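Local coordinates for protein polysaccharide deacetylase (Streptococcus pyogenes, PDB 6DQ3) that removes N-acetyl groups from the cell wall linkage unit of streptococcal rhamnopolysaccharides, as a zinc-dependent deacetylase of carbohydrate esterase family 4, at residues 99-105 and 129-135; 167-172 and 190-195. All coordinates share one frame; numbering follows the deposited sequence.

Contact 1 (99-105 and 129-135); sequences TNNVITG and SFQDHTV. With ZN (zinc ion), chain D.
Ile103 lies beside the imidazole of His133, the two side chains pointing the same way, with Ile103 CG1 3.7 Å from His133 CD2. The histidine ring swings out with CG anti to the backbone N (chi1 -155°), and its NE2 binds the zinc ion at 2.2 Å. Water 1, Asp78 and His137 are also ligands of this metal. His133 CB rests 3.4 Å from Asn101 O, just past the end of the strand pair. Strands 99-102 and 129-132 run parallel, and Val102 N donates to Gln131 O (2.8 Å) from above the carbonyl plane. On the face of Thr99 and Asn101, the methyl CG2 of Thr99 meets Gln131 CG at 3.5 Å. The Gln131 chain bends at chi2 (-63°), and its NE2 reaches back to Ser129 OG (2.9 Å). Val102 CG2 reaches the edge of the Phe130 ring, which lies on the face of Asn100. Beyond the strands, Thr104 OG1 lies against Val135 CA, and Gly105 N donates to Val135 O. His133 ND1 is hydrogen-bonded to Ala171 O. With the zinc bond at NE2, this second-shell carbonyl would help fix the ring's rotation and probably makes NE2 a stronger zinc ligand.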
ATOM      1  N   THR A  99      -1.881   4.086   3.003  1.00 24.89           N
ATOM      2  CA  THR A  99      -0.517   4.171   2.508  1.00 26.49           C
ATOM      3  C   THR A  99      -0.517   4.031   0.997  1.00 23.00           C
ATOM      4  O   THR A  99      -1.196   3.158   0.447  1.00 25.17           O
ATOM      5  CB  THR A  99       0.374   3.059   3.101  1.00 26.64           C
ATOM      6  OG1 THR A  99       0.489   3.232   4.514  1.00 28.41           O
ATOM      7  CG2 THR A  99       1.765   3.084   2.469  1.00 27.66           C
ATOM      8  N   ASN A 100       0.248   4.879   0.321  1.00 25.66           N
ATOM      9  CA  ASN A 100       0.482   4.714  -1.105  1.00 25.48           C
ATOM     10  C   ASN A 100       1.954   4.407  -1.361  1.00 23.00           C
ATOM     11  O   ASN A 100       2.840   5.118  -0.876  1.00 25.48           O
ATOM     12  CB  ASN A 100       0.075   5.951  -1.902  1.00 29.20           C
ATOM     13  CG  ASN A 100       0.003   5.669  -3.385  1.00 27.85           C
ATOM     14  OD1 ASN A 100       1.021   5.406  -4.026  1.00 27.31           O
ATOM     15  ND2 ASN A 100      -1.203   5.696  -3.936  1.00 28.54           N
ATOM     16  N   ASN A 101       2.202   3.360  -2.135  1.00 28.06           N
ATOM     17  CA  ASN A 101       3.554   2.937  -2.477  1.00 27.55           C
ATOM     18  C   ASN A 101       3.964   3.593  -3.789  1.00 26.25           C
ATOM     19  O   ASN A 101       3.376   3.318  -4.841  1.00 25.24           O
ATOM     20  CB  ASN A 101       3.579   1.417  -2.535  1.00 27.97           C
ATOM     21  CG  ASN A 101       3.153   0.805  -1.210  1.00 28.22           C
ATOM     22  OD1 ASN A 101       3.669   1.185  -0.161  1.00 27.87           O
ATOM     23  ND2 ASN A 101       2.187  -0.106  -1.246  1.00 28.48           N
ATOM     24  N   VAL A 102       4.989   4.442  -3.718  1.00 27.38           N
ATOM     25  CA  VAL A 102       5.240   5.464  -4.724  1.00 29.08           C
ATOM     26  C   VAL A 102       6.339   5.025  -5.685  1.00 26.23           C
ATOM     27  O   VAL A 102       7.412   4.566  -5.263  1.00 25.90           O
ATOM     28  CB  VAL A 102       5.616   6.806  -4.070  1.00 29.34           C
ATOM     29  CG1 VAL A 102       5.925   7.850  -5.150  1.00 31.55           C
ATOM     30  CG2 VAL A 102       4.521   7.287  -3.128  1.00 31.24           C
ATOM     31  N   ILE A 103       6.074   5.202  -6.978  1.00 27.69           N
ATOM     32  CA  ILE A 103       7.064   5.042  -8.035  1.00 29.41           C
ATOM     33  C   ILE A 103       7.752   6.394  -8.184  1.00 28.71           C
ATOM     34  O   ILE A 103       7.226   7.302  -8.831  1.00 31.37           O
ATOM     35  CB  ILE A 103       6.418   4.593  -9.346  1.00 29.82           C
ATOM     36  CG1 ILE A 103       5.585   3.327  -9.127  1.00 29.38           C
ATOM     37  CG2 ILE A 103       7.467   4.376 -10.422  1.00 26.73           C
ATOM     38  CD1 ILE A 103       4.713   2.951 -10.317  1.00 30.41           C
ATOM     39  N   THR A 104       8.937   6.540  -7.586  1.00 25.22           N
ATOM     40  CA  THR A 104       9.489   7.881  -7.428  1.00 28.86           C
ATOM     41  C   THR A 104       9.905   8.492  -8.758  1.00 32.86           C
ATOM     42  O   THR A 104       9.874   9.717  -8.904  1.00 30.40           O
ATOM     43  CB  THR A 104      10.668   7.870  -6.455  1.00 32.22           C
ATOM     44  OG1 THR A 104      11.700   7.003  -6.937  1.00 31.07           O
ATOM     45  CG2 THR A 104      10.201   7.402  -5.080  1.00 30.04           C
ATOM     46  N   GLY A 105      10.287   7.669  -9.737  1.00 28.23           N
ATOM     47  CA  GLY A 105      10.709   8.208 -11.019  1.00 27.82           C
ATOM     48  C   GLY A 105       9.613   8.965 -11.749  1.00 28.77           C
ATOM     49  O   GLY A 105       9.873   9.994 -12.378  1.00 27.67           O
ATOM     50  N   SER A 129       0.212   8.014   4.299  1.00 28.50           N
ATOM     51  CA  SER A 129       1.626   7.673   4.340  1.00 30.69           C
ATOM     52  C   SER A 129       2.090   7.273   2.946  1.00 32.83           C
ATOM     53  O   SER A 129       1.339   6.680   2.166  1.00 32.01           O
ATOM     54  CB  SER A 129       1.889   6.536   5.338  1.00 33.86           C
ATOM     55  OG  SER A 129       3.267   6.232   5.435  1.00 35.95           O
ATOM     56  N   PHE A 130       3.338   7.597   2.630  1.00 24.77           N
ATOM     57  CA  PHE A 130       3.877   7.354   1.299  1.00 25.23           C
ATOM     58  C   PHE A 130       5.181   6.576   1.404  1.00 27.92           C
ATOM     59  O   PHE A 130       6.188   7.083   1.908  1.00 30.92           O
ATOM     60  CB  PHE A 130       4.029   8.675   0.563  1.00 30.08           C
ATOM     61  CG  PHE A 130       2.719   9.376   0.412  1.00 29.66           C
ATOM     62  CD1 PHE A 130       1.862   9.026  -0.611  1.00 32.31           C
ATOM     63  CD2 PHE A 130       2.307  10.316   1.339  1.00 31.08           C
ATOM     64  CE1 PHE A 130       0.636   9.631  -0.739  1.00 27.74           C
ATOM     65  CE2 PHE A 130       1.078  10.929   1.217  1.00 33.56           C
ATOM     66  CZ  PHE A 130       0.240  10.582   0.178  1.00 28.14           C
ATOM     67  N   GLN A 131       5.136   5.338   0.938  1.00 28.34           N
ATOM     68  CA  GLN A 131       6.221   4.390   1.072  1.00 27.25           C
ATOM     69  C   GLN A 131       6.778   4.064  -0.314  1.00 27.72           C
ATOM     70  O   GLN A 131       6.460   4.725  -1.312  1.00 27.87           O
ATOM     71  CB  GLN A 131       5.725   3.159   1.840  1.00 28.25           C
ATOM     72  CG  GLN A 131       5.162   3.479   3.236  1.00 26.18           C
ATOM     73  CD  GLN A 131       6.197   4.060   4.189  1.00 27.44           C
ATOM     74  OE1 GLN A 131       7.296   3.531   4.323  1.00 25.42           O
ATOM     75  NE2 GLN A 131       5.850   5.161   4.847  1.00 29.03           N
ATOM     76  N   ASP A 132       7.629   3.043  -0.375  1.00 26.85           N
ATOM     77  CA  ASP A 132       8.478   2.836  -1.539  1.00 25.08           C
ATOM     78  C   ASP A 132       7.882   1.854  -2.535  1.00 23.96           C
ATOM     79  O   ASP A 132       7.321   0.823  -2.157  1.00 27.07           O
ATOM     80  CB  ASP A 132       9.854   2.340  -1.091  1.00 22.82           C
ATOM     81  CG  ASP A 132      10.856   2.329  -2.214  1.00 27.26           C
ATOM     82  OD1 ASP A 132      10.862   1.359  -2.998  1.00 27.71           O
ATOM     83  OD2 ASP A 132      11.617   3.306  -2.319  1.00 30.66           O
ATOM     84  N   HIS A 133       8.012   2.191  -3.825  1.00 25.88           N
ATOM     85  CA  HIS A 133       7.630   1.296  -4.910  1.00 25.38           C
ATOM     86  C   HIS A 133       8.655   1.356  -6.040  1.00 25.47           C
ATOM     87  O   HIS A 133       8.299   1.229  -7.215  1.00 24.78           O
ATOM     88  CB  HIS A 133       6.224   1.633  -5.411  1.00 27.88           C
ATOM     89  CG  HIS A 133       5.513   0.485  -6.063  1.00 26.69           C
ATOM     90  ND1 HIS A 133       5.681  -0.827  -5.671  1.00 29.34           N
ATOM     91  CD2 HIS A 133       4.608   0.464  -7.069  1.00 26.05           C
ATOM     92  CE1 HIS A 133       4.922  -1.608  -6.421  1.00 27.36           C
ATOM     93  NE2 HIS A 133       4.261  -0.847  -7.278  1.00 28.76           N
ATOM     94  N   THR A 134       9.930   1.550  -5.678  1.00 28.13           N
ATOM     95  CA  THR A 134      11.091   1.639  -6.560  1.00 28.40           C
ATOM     96  C   THR A 134      11.105   2.931  -7.370  1.00 33.64           C
ATOM     97  O   THR A 134      10.138   3.703  -7.357  1.00 34.54           O
ATOM     98  CB  THR A 134      11.189   0.451  -7.530  1.00 33.88           C
ATOM     99  OG1 THR A 134      10.280   0.634  -8.621  1.00 31.98           O
ATOM    100  CG2 THR A 134      10.917  -0.873  -6.829  1.00 32.24           C
ATOM    101  N   VAL A 135      12.209   3.168  -8.080  1.00 27.84           N
ATOM    102  CA  VAL A 135      12.327   4.356  -8.919  1.00 30.41           C
ATOM    103  C   VAL A 135      11.593   4.156 -10.238  1.00 30.56           C
ATOM    104  O   VAL A 135      10.751   4.972 -10.626  1.00 28.76           O
ATOM    105  CB  VAL A 135      13.809   4.700  -9.164  1.00 30.68           C
ATOM    106  CG1 VAL A 135      13.917   5.931 -10.068  1.00 29.46           C
ATOM    107  CG2 VAL A 135      14.555   4.913  -7.861  1.00 31.04           C
TER
HETATM  108 ZN    ZN D 402       3.220  -1.457  -9.096  1.00 33.15          ZN
HETATM  109  O   HOH W   1       1.876  -2.082 -10.960  1.00 30.86           O

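Contact 2 (167-172 and 190-195); sequences TIAIAY and YKLGVT
Thr167 CG2 loosely approaches the ring of Tyr190 just before the two strands of a beta-alpha-beta unit begin. Strands 169-171 and 192-198 are parallel neighbours, and helix 179-187 connects them. This crossover belongs to the deacetylase fold of family 4 carbohydrate esterases. Ile168 O follows, and it accepts two backbone bonds, from Lys191 N (2.7 Å) and Leu192 N (3.1 Å). The Lys191 donor lies in the carbonyl plane, while that of Leu192 is tilted from it. Ile168 CB also packs on the aliphatic start of Lys191, at CG. Ala169 CB touches Leu192 CB on the face that carries Ala171 and Val194, and helix 54-63 covers Leu192 there. Ile170 points to the other face. Its CB sits over one face of the Tyr190 ring, offset toward the rim, in a CH-pi contact 4.1 Å from the centroid. The two side chains cross at about a right angle. Ile170 CG1 is anti to the backbone N (chi1 -179°), and CG2 turns toward Leu192 O. The Tyr190 hydroxyl is hydrogen-bonded to Met152 O of helix 145-162, which ties the far end of the ring to that helix. Ile170 N donates to Leu192 O, and Ile170 O accepts from Val194 N (2.9 Å). Gly193 lies between these two partners, and its CA approaches Ile170 O. Ala171 CB presses on Val194 CG2 at 3.4 Å, tighter than usual for two carbons. Tyr172 N reaches Val194 O by a weak bond as the strands part. The Tyr172 ring passes near Gly193, and its hydroxyl is hydrogen-bonded to Leu208 O. Water 2 then bridges the diverging backbones, donating to Tyr172 O (2.8 Å) and Val194 O (2.9 Å).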
ATOM      1  N   THR A 167      11.372   6.414   5.339  1.00 31.85           N
ATOM      2  CA  THR A 167      10.551   5.401   4.691  1.00 30.10           C
ATOM      3  C   THR A 167      10.939   4.019   5.194  1.00 31.48           C
ATOM      4  O   THR A 167      12.123   3.667   5.208  1.00 34.36           O
ATOM      5  CB  THR A 167      10.728   5.478   3.175  1.00 34.54           C
ATOM      6  OG1 THR A 167      10.467   6.816   2.727  1.00 36.66           O
ATOM      7  CG2 THR A 167       9.780   4.520   2.472  1.00 32.45           C
ATOM      8  N   ILE A 168       9.950   3.230   5.606  1.00 29.58           N
ATOM      9  CA  ILE A 168      10.224   1.929   6.210  1.00 30.78           C
ATOM     10  C   ILE A 168       9.614   0.767   5.448  1.00 31.67           C
ATOM     11  O   ILE A 168       9.945  -0.387   5.757  1.00 32.64           O
ATOM     12  CB  ILE A 168       9.758   1.881   7.681  1.00 33.38           C
ATOM     13  CG1 ILE A 168       8.243   2.084   7.781  1.00 37.81           C
ATOM     14  CG2 ILE A 168      10.463   2.945   8.500  1.00 33.48           C
ATOM     15  CD1 ILE A 168       7.669   1.667   9.123  1.00 39.39           C
ATOM     16  N   ALA A 169       8.729   1.010   4.479  1.00 26.25           N
ATOM     17  CA  ALA A 169       8.012  -0.066   3.814  1.00 24.59           C
ATOM     18  C   ALA A 169       8.216   0.004   2.312  1.00 29.19           C
ATOM     19  O   ALA A 169       8.341   1.088   1.734  1.00 27.15           O
ATOM     20  CB  ALA A 169       6.506  -0.010   4.135  1.00 29.45           C
ATOM     21  N   ILE A 170       8.234  -1.171   1.681  1.00 29.26           N
ATOM     22  CA  ILE A 170       8.341  -1.279   0.232  1.00 29.52           C
ATOM     23  C   ILE A 170       7.289  -2.264  -0.260  1.00 26.43           C
ATOM     24  O   ILE A 170       6.950  -3.239   0.422  1.00 28.63           O
ATOM     25  CB  ILE A 170       9.762  -1.718  -0.211  1.00 31.89           C
ATOM     26  CG1 ILE A 170       9.857  -1.808  -1.737  1.00 26.66           C
ATOM     27  CG2 ILE A 170      10.129  -3.051   0.441  1.00 28.87           C
ATOM     28  CD1 ILE A 170      11.259  -2.064  -2.252  1.00 29.75           C
ATOM     29  N   ALA A 171       6.742  -1.977  -1.440  1.00 27.85           N
ATOM     30  CA  ALA A 171       5.928  -2.925  -2.195  1.00 25.19           C
ATOM     31  C   ALA A 171       6.712  -3.303  -3.447  1.00 26.33           C
ATOM     32  O   ALA A 171       7.103  -2.424  -4.218  1.00 25.87           O
ATOM     33  CB  ALA A 171       4.570  -2.325  -2.573  1.00 24.82           C
ATOM     34  N   TYR A 172       6.955  -4.596  -3.645  1.00 28.91           N
ATOM     35  CA  TYR A 172       7.738  -5.034  -4.803  1.00 28.03           C
ATOM     36  C   TYR A 172       6.891  -4.938  -6.068  1.00 28.30           C
ATOM     37  O   TYR A 172       5.736  -5.383  -6.066  1.00 26.30           O
ATOM     38  CB  TYR A 172       8.240  -6.465  -4.603  1.00 26.16           C
ATOM     39  CG  TYR A 172       8.920  -6.624  -3.268  1.00 24.46           C
ATOM     40  CD1 TYR A 172      10.082  -5.924  -2.980  1.00 26.66           C
ATOM     41  CD2 TYR A 172       8.379  -7.434  -2.283  1.00 27.20           C
ATOM     42  CE1 TYR A 172      10.685  -6.031  -1.761  1.00 26.44           C
ATOM     43  CE2 TYR A 172       8.986  -7.557  -1.058  1.00 29.99           C
ATOM     44  CZ  TYR A 172      10.137  -6.850  -0.800  1.00 26.28           C
ATOM     45  OH  TYR A 172      10.750  -6.960   0.420  1.00 26.56           O
ATOM     46  N   TYR A 190      14.812  -1.179   5.360  1.00 32.93           N
ATOM     47  CA  TYR A 190      13.375  -1.385   5.291  1.00 32.78           C
ATOM     48  C   TYR A 190      12.924  -2.287   6.432  1.00 32.17           C
ATOM     49  O   TYR A 190      13.602  -3.254   6.781  1.00 30.11           O
ATOM     50  CB  TYR A 190      12.985  -2.015   3.961  1.00 30.29           C
ATOM     51  CG  TYR A 190      12.997  -1.053   2.809  1.00 28.80           C
ATOM     52  CD1 TYR A 190      11.953  -0.160   2.620  1.00 32.00           C
ATOM     53  CD2 TYR A 190      14.044  -1.039   1.905  1.00 28.78           C
ATOM     54  CE1 TYR A 190      11.955   0.721   1.563  1.00 31.80           C
ATOM     55  CE2 TYR A 190      14.060  -0.168   0.854  1.00 27.78           C
ATOM     56  CZ  TYR A 190      13.009   0.714   0.682  1.00 27.98           C
ATOM     57  OH  TYR A 190      13.015   1.591  -0.372  1.00 30.48           O
ATOM     58  N   LYS A 191      11.767  -1.976   7.006  1.00 28.88           N
ATOM     59  CA  LYS A 191      11.213  -2.756   8.105  1.00 28.95           C
ATOM     60  C   LYS A 191      10.068  -3.655   7.672  1.00 29.93           C
ATOM     61  O   LYS A 191       9.845  -4.705   8.290  1.00 30.04           O
ATOM     62  CB  LYS A 191      10.718  -1.822   9.214  1.00 35.03           C
ATOM     63  CG  LYS A 191      11.794  -0.909   9.793  1.00 42.60           C
ATOM     64  CD  LYS A 191      12.922  -1.720  10.416  1.00 47.52           C
ATOM     65  CE  LYS A 191      14.040  -0.835  10.961  1.00 51.29           C
ATOM     66  NZ  LYS A 191      15.135  -1.649  11.567  1.00 52.07           N
ATOM     67  N   LEU A 192       9.350  -3.258   6.620  1.00 32.68           N
ATOM     68  CA  LEU A 192       8.196  -3.981   6.114  1.00 27.50           C
ATOM     69  C   LEU A 192       8.283  -4.101   4.602  1.00 27.53           C
ATOM     70  O   LEU A 192       8.778  -3.201   3.917  1.00 30.71           O
ATOM     71  CB  LEU A 192       6.881  -3.272   6.466  1.00 26.54           C
ATOM     72  CG  LEU A 192       6.527  -3.130   7.942  1.00 28.42           C
ATOM     73  CD1 LEU A 192       5.296  -2.233   8.088  1.00 31.88           C
ATOM     74  CD2 LEU A 192       6.294  -4.481   8.586  1.00 32.67           C
ATOM     75  N   GLY A 193       7.779  -5.217   4.085  1.00 30.83           N
ATOM     76  CA  GLY A 193       7.673  -5.430   2.658  1.00 29.11           C
ATOM     77  C   GLY A 193       6.385  -6.158   2.344  1.00 27.33           C
ATOM     78  O   GLY A 193       6.007  -7.084   3.068  1.00 30.13           O
ATOM     79  N   VAL A 194       5.686  -5.745   1.290  1.00 26.66           N
ATOM     80  CA  VAL A 194       4.403  -6.338   0.932  1.00 27.11           C
ATOM     81  C   VAL A 194       4.489  -6.932  -0.465  1.00 24.44           C
ATOM     82  O   VAL A 194       5.118  -6.364  -1.364  1.00 25.96           O
ATOM     83  CB  VAL A 194       3.239  -5.325   1.023  1.00 26.57           C
ATOM     84  CG1 VAL A 194       3.027  -4.920   2.477  1.00 24.15           C
ATOM     85  CG2 VAL A 194       3.477  -4.115   0.148  1.00 25.44           C
ATOM     86  N   THR A 195       3.833  -8.073  -0.638  1.00 28.95           N
ATOM     87  CA  THR A 195       3.826  -8.852  -1.859  1.00 29.83           C
ATOM     88  C   THR A 195       2.430  -8.786  -2.477  1.00 29.98           C
ATOM     89  O   THR A 195       1.565  -8.025  -2.027  1.00 25.45           O
ATOM     90  CB  THR A 195       4.219 -10.294  -1.548  1.00 26.31           C
ATOM     91  OG1 THR A 195       3.121 -10.929  -0.881  1.00 29.09           O
ATOM     92  CG2 THR A 195       5.456 -10.341  -0.649  1.00 30.21           C
TER
HETATM   93  O   HOH W   2       3.958  -6.266  -4.029  1.00 26.48           O

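Contact 1 closes before contact 2 opens along the chain, and their centres are about 10 Å apart. Both are parallel strand pairs of the same sheet. Segment 129-135 runs next to segment 167-172, so the four segments follow one another across the sheet in sequence order. Gln131 OE1 meets Ala169 N at 2.9 Å, as a probable hydrogen bond, and joins the two contacts through their inner segments. Helix 145-162 connects these two inner segments and packs on side chains of both contacts. Helix 54-63 also touches both. Contact 1 thus supplies a zinc ligand, and contact 2 supplies the carbonyl that probably helps orient it.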